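Local coordinates for CRISPR-associated protein CasA/Cse1 (Thermus thermophilus, PDB 4AN8), which serves as a subunit of the type I-E Cascade complex in CRISPR immunity, where it probably takes part in selecting foreign DNA, at residues P50-V55 / A157-L162; L123-L128 / P150-A155; L162-F167 / M264-G269; D183-R188 / Y245-R250. All blocks are in the same frame, centred on the assembly; numbering follows the deposited sequence.

From the N terminus, the first turn of helix 50-67 comes first; interaction 1 closes a loop of about a hundred residues when helix 154-167 packs against it. Nested inside that loop is interaction 2, which joins 123-128 to the residues leading into helix 154-167. The same helix then opens the next loop: L162 belongs to both interaction 1 and interaction 3, whose far partner is strand 261-273. Interaction 4 is nested within interaction 3 and brings the 183-188 loop onto 245-250. None of the loops cross. Together they gather helix 50-67, the loops at 183-188 and 245-250, and a mixed sheet about helix 154-167, with one acetate touched from interactions 2, 3 and 4.

Interaction 1: residues P50-V55 / A157-L162; sequences PLEEAV and AARALL
The first turn of helix 50-67 lies against helix 154-167, with E52 facing R159 and V55 facing L162 one turn further on. E52 and R159 meet in a salt bridge: NE of R159 points its N-H at OE2 of E52 across 3.4 Å, a weak hydrogen bond at 153°. The carboxylate oxygen sits at the edge of the guanidinium, near its plane, and this one N-H makes the bridge; the two flat groups are turned 71° against each other. R159 reaches this place with CG anti to its own carbonyl carbon (chi1 -62°) and a bend at chi3. CB of R159 also lies 3.7 Å from OE2 of E52, which puts the carboxylate beside the base of the arginine. This is a helix-helix interface with a charged pair at one end and an apolar pair one turn on. There V55 and L162 lie alongside, pointing opposite ways: CG2 of V55 rests 3.8 Å from CB of L162, and CG1 of V55 lies 3.7 Å from the backbone O of L162. V55 also reaches on to A166 and F167 of the same helix. Both charged ends have further partners that fix them: OE1 of E52 is hydrogen-bonded to OG1 of T47, and NH1 of R159 to the carbonyl of W18. On another side of helix 50-67, E53 makes salt bridges to R344 and R360.

Interaction 2: residues L123-L128 / P150-A155; sequences LPWSKL and PKATYA. With ACT (acetate ion), chain D.
W125 turns its indole toward residues 150-152 with CG set between the backbone N and the carbonyl carbon (chi1 75°) and the ring rotated about CB-CG until its plane stands nearly upright to the plane of CA, CB and CG. That pose gives A152 one face and P150 an edge. NE1 of W125 donates to O of P150 at 3.0 Å, with the oxygen close to the plane of the indole and the N-H pointing at it at 161°. Over the face, CB of A152 stands 3.6 Å from the centre of the six-membered ring, 15° off the ring normal and shifted toward the CE2-CZ2 side, a CH-pi contact. Its nearest ring atoms are CE2 and CZ2 of W125, both 3.5 Å away. A hydrogen bond at the rim and a methyl on the face should limit the rotation of the indole. Farther along the 3-10 turn, K127 bends at chi2 and sends NZ weakly toward OXT of the chain D acetate, 3.5 Å off. Just beyond A152, T153 is the N-cap of helix 154-167. Backbone hydrogen bonds between L123 and M264, W125 and R262, and A152 and V261 fasten both segments to strand 261-273. W125 and L128 lie on A160 of helix 154-167, and L128 also on H164, so the 3-10 turn is wedged between that helix and the sheet.

Interaction 3: residues L162-F167 / M264-G269; sequences LVHQAF and MGYGPG. With ACT (acetate ion), chain C; ACT (acetate ion), chain D.
The last turn of helix 154-167 keeps its backbone well clear of strand 261-273, CA of H164 and CA of Y266 standing 11.8 Å apart, and two long aromatic side chains span the gap. Both extend with CG anti to their own backbone N (chi1 -170° in H164, -165° in Y266) and come at each other from opposite directions. They meet where NE2 of H164 and OH of Y266 share a short hydrogen bond of 2.6 Å. Each partner atom lies near the plane of the other's ring, at its edge. The rings themselves stand rim to rim, centroids 5.7 Å apart and planes at 51°, with neither over the face of the other. ND1, the other imidazole nitrogen, points at the chain C acetate and makes weak bonds of 3.3 Å to its OXT and 3.5 Å to its O. The short bond at NE2, with some help from the weak ones at ND1, would steady the imidazole in its rotation. A second acetate, chain D, lies beside the phenol, its OXT 3.3 Å from OH of Y266. Both anions probably come from the crystallisation liquor; the histidine and tyrosine themselves are buried. The arrangement is a helix laid over a beta-sheet, joined here through one histidine-tyrosine hydrogen bond.

Interaction 4: residues D183-R188 / Y245-R250; sequences DAPVAR and YTWPAR. With ACT (acetate ion), chain D.
P185 is the bump, seated against the CB-CG-CD1 side of W247, where a type I beta turn, A184 to A187, docks on a loop whose P248 centres an inverse gamma turn. CG of P185 presses down beside the root of the indole, 3.4 Å from CB of W247 and 3.6 Å from its CG. CD of P185 also lies against W247, 3.9 Å from its CD1, and merely grazes CB of A249 at 4.5 Å. Next to it, two small methyls meet, CB of A184 and CB of A249 at 3.6 Å, letting the backbones approach to 5.2 Å between the CA atoms of A184 and A249. W247 stands with CG anti to its backbone N (chi1 -166°), and CD of P248 sits over one face of its ring, near the rim. No hydrogen bond crosses between the loops; the fit is one of shape. Each loop is braced from within. R188 reaches D183 with two nitrogens, NE to OD2 and NH2 to OD1, and NH1 of R250 curls back onto O of A249. At the NE/NH2 edge of the R250 guanidinium lies the chain D acetate, whose single atom O takes both NE at 2.8 Å and NH2 at 2.9 Å.

Interaction 1: residues P50-V55 / A157-L162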
loop_
_atom_site.group_PDB
_atom_site.type_symbol
_atom_site.label_atom_id
_atom_site.label_comp_id
_atom_site.label_asym_id
_atom_site.label_seq_id
_atom_site.Cartn_x
_atom_site.Cartn_y
_atom_site.Cartn_z
ATOM N N PRO A 50 3.191 -3.283 7.429
ATOM C CA PRO A 50 2.917 -3.183 5.988
ATOM C C PRO A 50 3.679 -2.024 5.310
ATOM O O PRO A 50 3.930 -2.092 4.096
ATOM C CB PRO A 50 1.397 -2.953 5.924
ATOM C CG PRO A 50 0.863 -3.420 7.310
ATOM C CD PRO A 50 1.986 -3.115 8.263
ATOM N N LEU A 51 4.031 -0.982 6.067
ATOM C CA LEU A 51 4.808 0.121 5.511
ATOM C C LEU A 51 6.236 -0.357 5.241
ATOM O O LEU A 51 6.807 -0.047 4.206
ATOM C CB LEU A 51 4.814 1.334 6.455
ATOM C CG LEU A 51 3.434 1.856 6.910
ATOM C CD1 LEU A 51 3.591 3.197 7.643
ATOM C CD2 LEU A 51 2.412 1.954 5.744
ATOM N N GLU A 52 6.804 -1.101 6.180
ATOM C CA GLU A 52 8.119 -1.707 5.995
ATOM C C GLU A 52 8.154 -2.575 4.756
ATOM O O GLU A 52 9.057 -2.467 3.935
ATOM C CB GLU A 52 8.515 -2.553 7.210
ATOM C CG GLU A 52 9.401 -1.843 8.186
ATOM C CD GLU A 52 9.857 -2.726 9.367
ATOM O OE1 GLU A 52 9.744 -3.977 9.302
ATOM O OE2 GLU A 52 10.334 -2.168 10.370
ATOM N N GLU A 53 7.163 -3.443 4.619
ATOM C CA GLU A 53 7.095 -4.312 3.456
ATOM C C GLU A 53 7.064 -3.481 2.166
ATOM O O GLU A 53 7.751 -3.809 1.195
ATOM C CB GLU A 53 5.859 -5.203 3.544
ATOM C CG GLU A 53 5.693 -6.207 2.408
ATOM C CD GLU A 53 4.475 -7.122 2.639
ATOM O OE1 GLU A 53 3.876 -7.035 3.725
ATOM O OE2 GLU A 53 4.094 -7.909 1.743
ATOM N N ALA A 54 6.243 -2.430 2.149
ATOM C CA ALA A 54 6.069 -1.625 0.937
ATOM C C ALA A 54 7.391 -1.001 0.503
ATOM O O ALA A 54 7.807 -1.164 -0.644
ATOM C CB ALA A 54 5.035 -0.542 1.144
ATOM N N VAL A 55 8.056 -0.326 1.439
ATOM C CA VAL A 55 9.285 0.399 1.106
ATOM C C VAL A 55 10.466 -0.510 0.831
ATOM O O VAL A 55 11.291 -0.181 -0.010
ATOM C CB VAL A 55 9.696 1.453 2.154
ATOM C CG1 VAL A 55 8.659 2.503 2.268
ATOM C CG2 VAL A 55 10.006 0.809 3.517
ATOM N N ALA A 157 16.799 1.130 12.618
ATOM C CA ALA A 157 16.857 2.544 12.238
ATOM C C ALA A 157 16.808 2.684 10.722
ATOM O O ALA A 157 16.153 3.563 10.193
ATOM C CB ALA A 157 18.100 3.236 12.806
ATOM N N ALA A 158 17.496 1.805 10.022
ATOM C CA ALA A 158 17.446 1.822 8.558
ATOM C C ALA A 158 16.006 1.654 8.070
ATOM O O ALA A 158 15.528 2.433 7.235
ATOM C CB ALA A 158 18.337 0.742 7.994
ATOM N N ARG A 159 15.299 0.664 8.629
ATOM C CA ARG A 159 13.918 0.441 8.216
ATOM C C ARG A 159 12.972 1.600 8.566
ATOM O O ARG A 159 12.116 1.956 7.776
ATOM C CB ARG A 159 13.382 -0.900 8.727
ATOM C CG ARG A 159 14.178 -2.088 8.159
ATOM C CD ARG A 159 13.506 -3.412 8.417
ATOM N NE ARG A 159 13.362 -3.705 9.839
ATOM C CZ ARG A 159 14.212 -4.447 10.550
ATOM N NH1 ARG A 159 15.286 -4.961 9.978
ATOM N NH2 ARG A 159 13.988 -4.666 11.841
ATOM N N ALA A 160 13.132 2.177 9.748
ATOM C CA ALA A 160 12.301 3.290 10.154
ATOM C C ALA A 160 12.578 4.503 9.240
ATOM O O ALA A 160 11.666 5.219 8.846
ATOM C CB ALA A 160 12.586 3.634 11.593
ATOM N N LEU A 161 13.845 4.715 8.893
ATOM C CA LEU A 161 14.197 5.782 7.957
ATOM C C LEU A 161 13.414 5.626 6.659
ATOM O O LEU A 161 12.780 6.557 6.186
ATOM C CB LEU A 161 15.694 5.768 7.673
ATOM C CG LEU A 161 16.203 6.732 6.592
ATOM C CD1 LEU A 161 15.815 8.189 6.898
ATOM C CD2 LEU A 161 17.731 6.576 6.402
ATOM N N LEU A 162 13.463 4.432 6.089
ATOM C CA LEU A 162 12.861 4.165 4.800
ATOM C C LEU A 162 11.365 4.358 4.881
ATOM O O LEU A 162 10.765 4.936 4.002
ATOM C CB LEU A 162 13.122 2.730 4.380
ATOM C CG LEU A 162 14.260 2.458 3.424
ATOM C CD1 LEU A 162 14.097 0.987 2.964
ATOM C CD2 LEU A 162 14.199 3.409 2.226
#

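Interaction 2: residues L123-L128 / P150-A155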
loop_
_atom_site.group_PDB
_atom_site.type_symbol
_atom_site.label_atom_id
_atom_site.label_comp_id
_atom_site.label_asym_id
_atom_site.label_seq_id
_atom_site.Cartn_x
_atom_site.Cartn_y
_atom_site.Cartn_z
ATOM N N LEU A 123 15.895 14.892 17.698
ATOM C CA LEU A 123 14.634 14.244 17.981
ATOM C C LEU A 123 14.854 12.766 18.196
ATOM O O LEU A 123 15.790 12.226 17.728
ATOM C CB LEU A 123 13.639 14.452 16.856
ATOM C CG LEU A 123 13.262 15.835 16.375
ATOM C CD1 LEU A 123 12.187 15.776 15.384
ATOM C CD2 LEU A 123 12.866 16.669 17.483
ATOM N N PRO A 124 13.962 12.124 18.973
ATOM C CA PRO A 124 14.042 10.670 19.182
ATOM C C PRO A 124 13.719 9.977 17.880
ATOM O O PRO A 124 12.870 10.488 17.146
ATOM C CB PRO A 124 12.912 10.373 20.178
ATOM C CG PRO A 124 12.343 11.710 20.586
ATOM C CD PRO A 124 12.756 12.715 19.580
ATOM N N TRP A 125 14.369 8.850 17.600
ATOM C CA TRP A 125 14.111 8.116 16.369
ATOM C C TRP A 125 12.662 7.679 16.291
ATOM O O TRP A 125 12.163 7.372 15.211
ATOM C CB TRP A 125 15.049 6.915 16.213
ATOM C CG TRP A 125 14.738 5.736 17.085
ATOM C CD1 TRP A 125 15.057 5.584 18.402
ATOM C CD2 TRP A 125 14.084 4.525 16.688
ATOM N NE1 TRP A 125 14.635 4.365 18.856
ATOM C CE2 TRP A 125 14.031 3.689 17.825
ATOM C CE3 TRP A 125 13.534 4.065 15.483
ATOM C CZ2 TRP A 125 13.443 2.410 17.799
ATOM C CZ3 TRP A 125 12.954 2.785 15.448
ATOM C CH2 TRP A 125 12.911 1.980 16.603
ATOM N N SER A 126 11.971 7.677 17.427
ATOM C CA SER A 126 10.561 7.290 17.444
ATOM C C SER A 126 9.694 8.135 16.499
ATOM O O SER A 126 8.658 7.673 16.035
ATOM C CB SER A 126 10.011 7.365 18.864
ATOM O OG SER A 126 10.153 8.674 19.374
ATOM N N LYS A 127 10.123 9.369 16.221
ATOM C CA LYS A 127 9.438 10.253 15.273
ATOM C C LYS A 127 9.407 9.690 13.819
ATOM O O LYS A 127 8.588 10.101 12.989
ATOM C CB LYS A 127 10.101 11.629 15.292
ATOM C CG LYS A 127 9.701 12.537 14.136
ATOM C CD LYS A 127 8.493 13.417 14.482
ATOM C CE LYS A 127 8.100 14.326 13.317
ATOM N NZ LYS A 127 7.316 15.502 13.781
ATOM N N LEU A 128 10.313 8.764 13.510
ATOM C CA LEU A 128 10.330 8.119 12.203
ATOM C C LEU A 128 9.178 7.151 12.033
ATOM O O LEU A 128 8.834 6.777 10.907
ATOM C CB LEU A 128 11.628 7.352 12.028
ATOM C CG LEU A 128 12.901 8.202 11.964
ATOM C CD1 LEU A 128 14.113 7.283 11.882
ATOM C CD2 LEU A 128 12.856 9.197 10.795
ATOM N N PRO A 150 13.886 3.413 23.729
ATOM C CA PRO A 150 14.836 2.322 23.482
ATOM C C PRO A 150 15.842 2.665 22.379
ATOM O O PRO A 150 15.582 3.503 21.525
ATOM C CB PRO A 150 13.928 1.185 23.024
ATOM C CG PRO A 150 12.817 1.891 22.293
ATOM C CD PRO A 150 12.593 3.192 23.050
ATOM N N LYS A 151 16.993 2.022 22.427
ATOM C CA LYS A 151 17.969 2.120 21.373
ATOM C C LYS A 151 17.581 1.174 20.225
ATOM O O LYS A 151 17.426 -0.029 20.420
ATOM C CB LYS A 151 19.345 1.752 21.912
ATOM C CG LYS A 151 20.468 2.086 20.969
ATOM C CD LYS A 151 21.696 1.189 21.177
ATOM C CE LYS A 151 22.132 1.136 22.629
ATOM N NZ LYS A 151 23.068 0.005 22.913
ATOM N N ALA A 152 17.420 1.723 19.028
ATOM C CA ALA A 152 17.240 0.898 17.839
ATOM C C ALA A 152 18.559 0.264 17.440
ATOM O O ALA A 152 19.620 0.865 17.617
ATOM C CB ALA A 152 16.724 1.742 16.701
ATOM N N THR A 153 18.497 -0.946 16.894
ATOM C CA THR A 153 19.646 -1.488 16.178
ATOM C C THR A 153 19.773 -0.744 14.860
ATOM O O THR A 153 18.832 -0.098 14.426
ATOM C CB THR A 153 19.504 -2.996 15.842
ATOM O OG1 THR A 153 18.345 -3.184 15.015
ATOM C CG2 THR A 153 19.381 -3.843 17.102
ATOM N N TYR A 154 20.927 -0.844 14.218
ATOM C CA TYR A 154 21.106 -0.234 12.911
ATOM C C TYR A 154 20.016 -0.690 11.944
ATOM O O TYR A 154 19.470 0.129 11.203
ATOM C CB TYR A 154 22.487 -0.547 12.349
ATOM C CG TYR A 154 23.610 0.024 13.181
ATOM C CD1 TYR A 154 23.470 1.245 13.827
ATOM C CD2 TYR A 154 24.808 -0.667 13.338
ATOM C CE1 TYR A 154 24.490 1.772 14.593
ATOM C CE2 TYR A 154 25.831 -0.151 14.102
ATOM C CZ TYR A 154 25.668 1.074 14.729
ATOM O OH TYR A 154 26.693 1.597 15.484
ATOM N N ALA A 155 19.688 -1.985 11.966
ATOM C CA ALA A 155 18.701 -2.530 11.037
ATOM C C ALA A 155 17.349 -1.866 11.265
ATOM O O ALA A 155 16.685 -1.493 10.319
ATOM C CB ALA A 155 18.596 -4.078 11.149
HETATM C C ACT D . 6.304 15.900 9.676
HETATM O O ACT D . 6.429 14.897 8.911
HETATM O OXT ACT D . 7.315 16.201 10.377
HETATM C CH3 ACT D . 5.015 16.687 9.749
#

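Interaction 3: residues L162-F167 / M264-G269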
loop_
_atom_site.group_PDB
_atom_site.type_symbol
_atom_site.label_atom_id
_atom_site.label_comp_id
_atom_site.label_asym_id
_atom_site.label_seq_id
_atom_site.Cartn_x
_atom_site.Cartn_y
_atom_site.Cartn_z
ATOM N N LEU A 162 13.463 4.432 6.089
ATOM C CA LEU A 162 12.861 4.165 4.800
ATOM C C LEU A 162 11.365 4.358 4.881
ATOM O O LEU A 162 10.765 4.936 4.002
ATOM C CB LEU A 162 13.122 2.730 4.380
ATOM C CG LEU A 162 14.260 2.458 3.424
ATOM C CD1 LEU A 162 14.097 0.987 2.964
ATOM C CD2 LEU A 162 14.199 3.409 2.226
ATOM N N VAL A 163 10.758 3.865 5.952
ATOM C CA VAL A 163 9.330 4.027 6.074
ATOM C C VAL A 163 8.995 5.520 6.102
ATOM O O VAL A 163 8.100 5.974 5.395
ATOM C CB VAL A 163 8.781 3.315 7.331
ATOM C CG1 VAL A 163 7.361 3.836 7.662
ATOM C CG2 VAL A 163 8.823 1.774 7.127
ATOM N N HIS A 164 9.720 6.273 6.922
ATOM C CA HIS A 164 9.381 7.686 7.109
ATOM C C HIS A 164 9.467 8.489 5.819
ATOM O O HIS A 164 8.636 9.346 5.575
ATOM C CB HIS A 164 10.277 8.318 8.185
ATOM C CG HIS A 164 9.852 9.691 8.607
ATOM N ND1 HIS A 164 8.661 9.935 9.260
ATOM C CD2 HIS A 164 10.469 10.891 8.492
ATOM C CE1 HIS A 164 8.556 11.225 9.515
ATOM N NE2 HIS A 164 9.640 11.829 9.055
ATOM N N GLN A 165 10.466 8.201 4.992
ATOM C CA GLN A 165 10.664 8.914 3.721
ATOM C C GLN A 165 9.557 8.640 2.699
ATOM O O GLN A 165 9.334 9.455 1.786
ATOM C CB GLN A 165 12.035 8.567 3.101
ATOM C CG GLN A 165 13.246 8.978 3.946
ATOM C CD GLN A 165 13.387 10.499 4.063
ATOM O OE1 GLN A 165 12.401 11.219 4.020
ATOM N NE2 GLN A 165 14.611 10.981 4.168
ATOM N N ALA A 166 8.883 7.488 2.813
ATOM C CA ALA A 166 7.835 7.175 1.847
ATOM C C ALA A 166 6.462 7.603 2.366
ATOM O O ALA A 166 5.606 8.033 1.590
ATOM C CB ALA A 166 7.847 5.687 1.486
ATOM N N PHE A 167 6.264 7.517 3.685
ATOM C CA PHE A 167 4.921 7.640 4.261
ATOM C C PHE A 167 4.643 8.853 5.193
ATOM O O PHE A 167 3.504 9.028 5.646
ATOM C CB PHE A 167 4.569 6.352 5.014
ATOM C CG PHE A 167 4.352 5.170 4.124
ATOM C CD1 PHE A 167 3.153 5.003 3.455
ATOM C CD2 PHE A 167 5.356 4.207 3.967
ATOM C CE1 PHE A 167 2.956 3.903 2.622
ATOM C CE2 PHE A 167 5.171 3.113 3.152
ATOM C CZ PHE A 167 3.957 2.959 2.483
ATOM N N MET A 264 18.163 11.621 16.329
ATOM C CA MET A 264 18.414 12.033 14.965
ATOM C C MET A 264 18.339 13.558 14.822
ATOM O O MET A 264 17.543 14.224 15.495
ATOM C CB MET A 264 17.390 11.373 14.035
ATOM C CG MET A 264 15.957 11.794 14.285
ATOM S SD MET A 264 14.810 10.875 13.204
ATOM C CE MET A 264 13.238 11.497 13.771
ATOM N N GLY A 265 19.175 14.101 13.940
ATOM C CA GLY A 265 19.000 15.459 13.464
ATOM C C GLY A 265 17.825 15.368 12.523
ATOM O O GLY A 265 17.625 14.314 11.911
ATOM N N TYR A 266 17.053 16.446 12.405
ATOM C CA TYR A 266 15.797 16.418 11.677
ATOM C C TYR A 266 15.456 17.790 11.092
ATOM O O TYR A 266 15.562 18.805 11.777
ATOM C CB TYR A 266 14.678 15.945 12.613
ATOM C CG TYR A 266 13.409 15.530 11.888
ATOM C CD1 TYR A 266 13.323 14.279 11.262
ATOM C CD2 TYR A 266 12.303 16.374 11.820
ATOM C CE1 TYR A 266 12.195 13.888 10.587
ATOM C CE2 TYR A 266 11.140 15.977 11.132
ATOM C CZ TYR A 266 11.105 14.729 10.516
ATOM O OH TYR A 266 9.976 14.301 9.822
ATOM N N GLY A 267 15.058 17.814 9.821
ATOM C CA GLY A 267 14.634 19.038 9.156
ATOM C C GLY A 267 13.878 18.767 7.866
ATOM O O GLY A 267 13.533 17.635 7.574
ATOM N N PRO A 268 13.626 19.808 7.066
ATOM C CA PRO A 268 13.015 19.615 5.737
ATOM C C PRO A 268 14.064 18.875 4.880
ATOM O O PRO A 268 15.229 19.002 5.236
ATOM C CB PRO A 268 12.798 21.048 5.281
ATOM C CG PRO A 268 13.969 21.806 5.935
ATOM C CD PRO A 268 14.190 21.159 7.249
ATOM N N GLY A 269 13.776 18.129 3.818
ATOM C CA GLY A 269 12.571 18.086 3.047
ATOM C C GLY A 269 12.928 18.624 1.665
ATOM O O GLY A 269 13.128 19.809 1.527
HETATM C C ACT C . 5.479 7.845 9.625
HETATM O O ACT C . 6.537 7.189 9.376
HETATM O OXT ACT C . 5.635 8.964 10.224
HETATM C CH3 ACT C . 4.108 7.326 9.219
HETATM C C ACT D . 6.304 15.900 9.676
HETATM O O ACT D . 6.429 14.897 8.911
HETATM O OXT ACT D . 7.315 16.201 10.377
HETATM C CH3 ACT D . 5.015 16.687 9.749
#

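Interaction 4: residues D183-R188 / Y245-R250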
loop_
_atom_site.group_PDB
_atom_site.type_symbol
_atom_site.label_atom_id
_atom_site.label_comp_id
_atom_site.label_asym_id
_atom_site.label_seq_id
_atom_site.Cartn_x
_atom_site.Cartn_y
_atom_site.Cartn_z
ATOM N N ASP A 183 3.325 16.103 2.350
ATOM C CA ASP A 183 3.234 14.649 2.325
ATOM C C ASP A 183 4.435 14.051 1.594
ATOM O O ASP A 183 4.847 14.541 0.531
ATOM C CB ASP A 183 1.982 14.200 1.563
ATOM C CG ASP A 183 0.700 14.395 2.339
ATOM O OD1 ASP A 183 0.731 14.738 3.538
ATOM O OD2 ASP A 183 -0.369 14.182 1.738
ATOM N N ALA A 184 4.984 12.994 2.166
ATOM C CA ALA A 184 5.918 12.150 1.452
ATOM C C ALA A 184 5.103 11.523 0.337
ATOM O O ALA A 184 3.864 11.619 0.355
ATOM C CB ALA A 184 6.495 11.102 2.388
ATOM N N PRO A 185 5.768 10.899 -0.651
ATOM C CA PRO A 185 5.063 10.553 -1.899
ATOM C C PRO A 185 3.928 9.543 -1.781
ATOM O O PRO A 185 2.965 9.629 -2.547
ATOM C CB PRO A 185 6.168 9.962 -2.791
ATOM C CG PRO A 185 7.429 10.471 -2.239
ATOM C CD PRO A 185 7.224 10.687 -0.754
ATOM N N VAL A 186 4.031 8.567 -0.885
ATOM C CA VAL A 186 2.952 7.599 -0.770
ATOM C C VAL A 186 2.281 7.616 0.591
ATOM O O VAL A 186 1.749 6.618 1.031
ATOM C CB VAL A 186 3.392 6.154 -1.177
ATOM C CG1 VAL A 186 3.522 6.060 -2.711
ATOM C CG2 VAL A 186 4.691 5.754 -0.471
ATOM N N ALA A 187 2.282 8.767 1.244
ATOM C CA ALA A 187 1.565 8.934 2.507
ATOM C C ALA A 187 0.084 8.530 2.435
ATOM O O ALA A 187 -0.442 7.937 3.390
ATOM C CB ALA A 187 1.688 10.367 2.999
ATOM N N ARG A 188 -0.569 8.845 1.315
ATOM C CA ARG A 188 -2.026 8.704 1.180
ATOM C C ARG A 188 -2.518 7.460 0.427
ATOM O O ARG A 188 -3.535 6.884 0.795
ATOM C CB ARG A 188 -2.646 9.942 0.498
ATOM C CG ARG A 188 -2.195 11.286 1.041
ATOM C CD ARG A 188 -2.515 11.389 2.525
ATOM N NE ARG A 188 -1.871 12.548 3.143
ATOM C CZ ARG A 188 -2.101 12.961 4.387
ATOM N NH1 ARG A 188 -2.961 12.326 5.185
ATOM N NH2 ARG A 188 -1.461 14.014 4.840
ATOM N N TYR A 245 10.441 6.488 -5.869
ATOM C CA TYR A 245 10.685 5.357 -4.955
ATOM C C TYR A 245 11.678 5.692 -3.839
ATOM O O TYR A 245 11.646 5.107 -2.754
ATOM C CB TYR A 245 11.266 4.163 -5.725
ATOM C CG TYR A 245 10.268 3.333 -6.514
ATOM C CD1 TYR A 245 8.901 3.669 -6.564
ATOM C CD2 TYR A 245 10.697 2.216 -7.218
ATOM C CE1 TYR A 245 8.007 2.893 -7.282
ATOM C CE2 TYR A 245 9.810 1.432 -7.937
ATOM C CZ TYR A 245 8.476 1.765 -7.965
ATOM O OH TYR A 245 7.629 0.971 -8.700
ATOM N N THR A 246 12.605 6.598 -4.122
ATOM C CA THR A 246 13.633 6.909 -3.146
ATOM C C THR A 246 13.592 8.379 -2.743
ATOM O O THR A 246 14.597 8.952 -2.377
ATOM C CB THR A 246 15.029 6.567 -3.708
ATOM O OG1 THR A 246 15.297 7.392 -4.850
ATOM C CG2 THR A 246 15.106 5.049 -4.097
ATOM N N TRP A 247 12.409 8.978 -2.813
ATOM C CA TRP A 247 12.251 10.388 -2.515
ATOM C C TRP A 247 12.762 10.813 -1.127
ATOM O O TRP A 247 12.416 10.193 -0.109
ATOM C CB TRP A 247 10.774 10.742 -2.613
ATOM C CG TRP A 247 10.527 12.195 -2.662
ATOM C CD1 TRP A 247 10.235 13.016 -1.609
ATOM C CD2 TRP A 247 10.575 13.031 -3.830
ATOM N NE1 TRP A 247 10.090 14.316 -2.054
ATOM C CE2 TRP A 247 10.291 14.346 -3.415
ATOM C CE3 TRP A 247 10.834 12.790 -5.184
ATOM C CZ2 TRP A 247 10.243 15.418 -4.309
ATOM C CZ3 TRP A 247 10.794 13.855 -6.070
ATOM C CH2 TRP A 247 10.503 15.157 -5.625
ATOM N N PRO A 248 13.539 11.923 -1.068
ATOM C CA PRO A 248 13.949 12.442 0.245
ATOM C C PRO A 248 12.921 13.409 0.846
ATOM O O PRO A 248 13.058 14.622 0.692
ATOM C CB PRO A 248 15.250 13.184 -0.077
ATOM C CG PRO A 248 15.006 13.731 -1.454
ATOM C CD PRO A 248 14.140 12.689 -2.177
ATOM N N ALA A 249 11.907 12.885 1.540
ATOM C CA ALA A 249 10.793 13.716 2.004
ATOM C C ALA A 249 11.150 14.574 3.214
ATOM O O ALA A 249 10.558 15.632 3.434
ATOM C CB ALA A 249 9.607 12.858 2.328
ATOM N N ARG A 250 12.097 14.094 4.014
ATOM C CA ARG A 250 12.512 14.813 5.192
ATOM C C ARG A 250 14.025 14.799 5.255
ATOM O O ARG A 250 14.648 13.893 4.717
ATOM C CB ARG A 250 11.934 14.149 6.440
ATOM C CG ARG A 250 10.393 14.110 6.474
ATOM C CD ARG A 250 9.787 15.507 6.801
ATOM N NE ARG A 250 8.332 15.414 6.934
ATOM C CZ ARG A 250 7.493 15.454 5.899
ATOM N NH1 ARG A 250 7.961 15.629 4.657
ATOM N NH2 ARG A 250 6.186 15.343 6.097
HETATM C C ACT D . 6.304 15.900 9.676
HETATM O O ACT D . 6.429 14.897 8.911
HETATM O OXT ACT D . 7.315 16.201 10.377
HETATM C CH3 ACT D . 5.015 16.687 9.749
#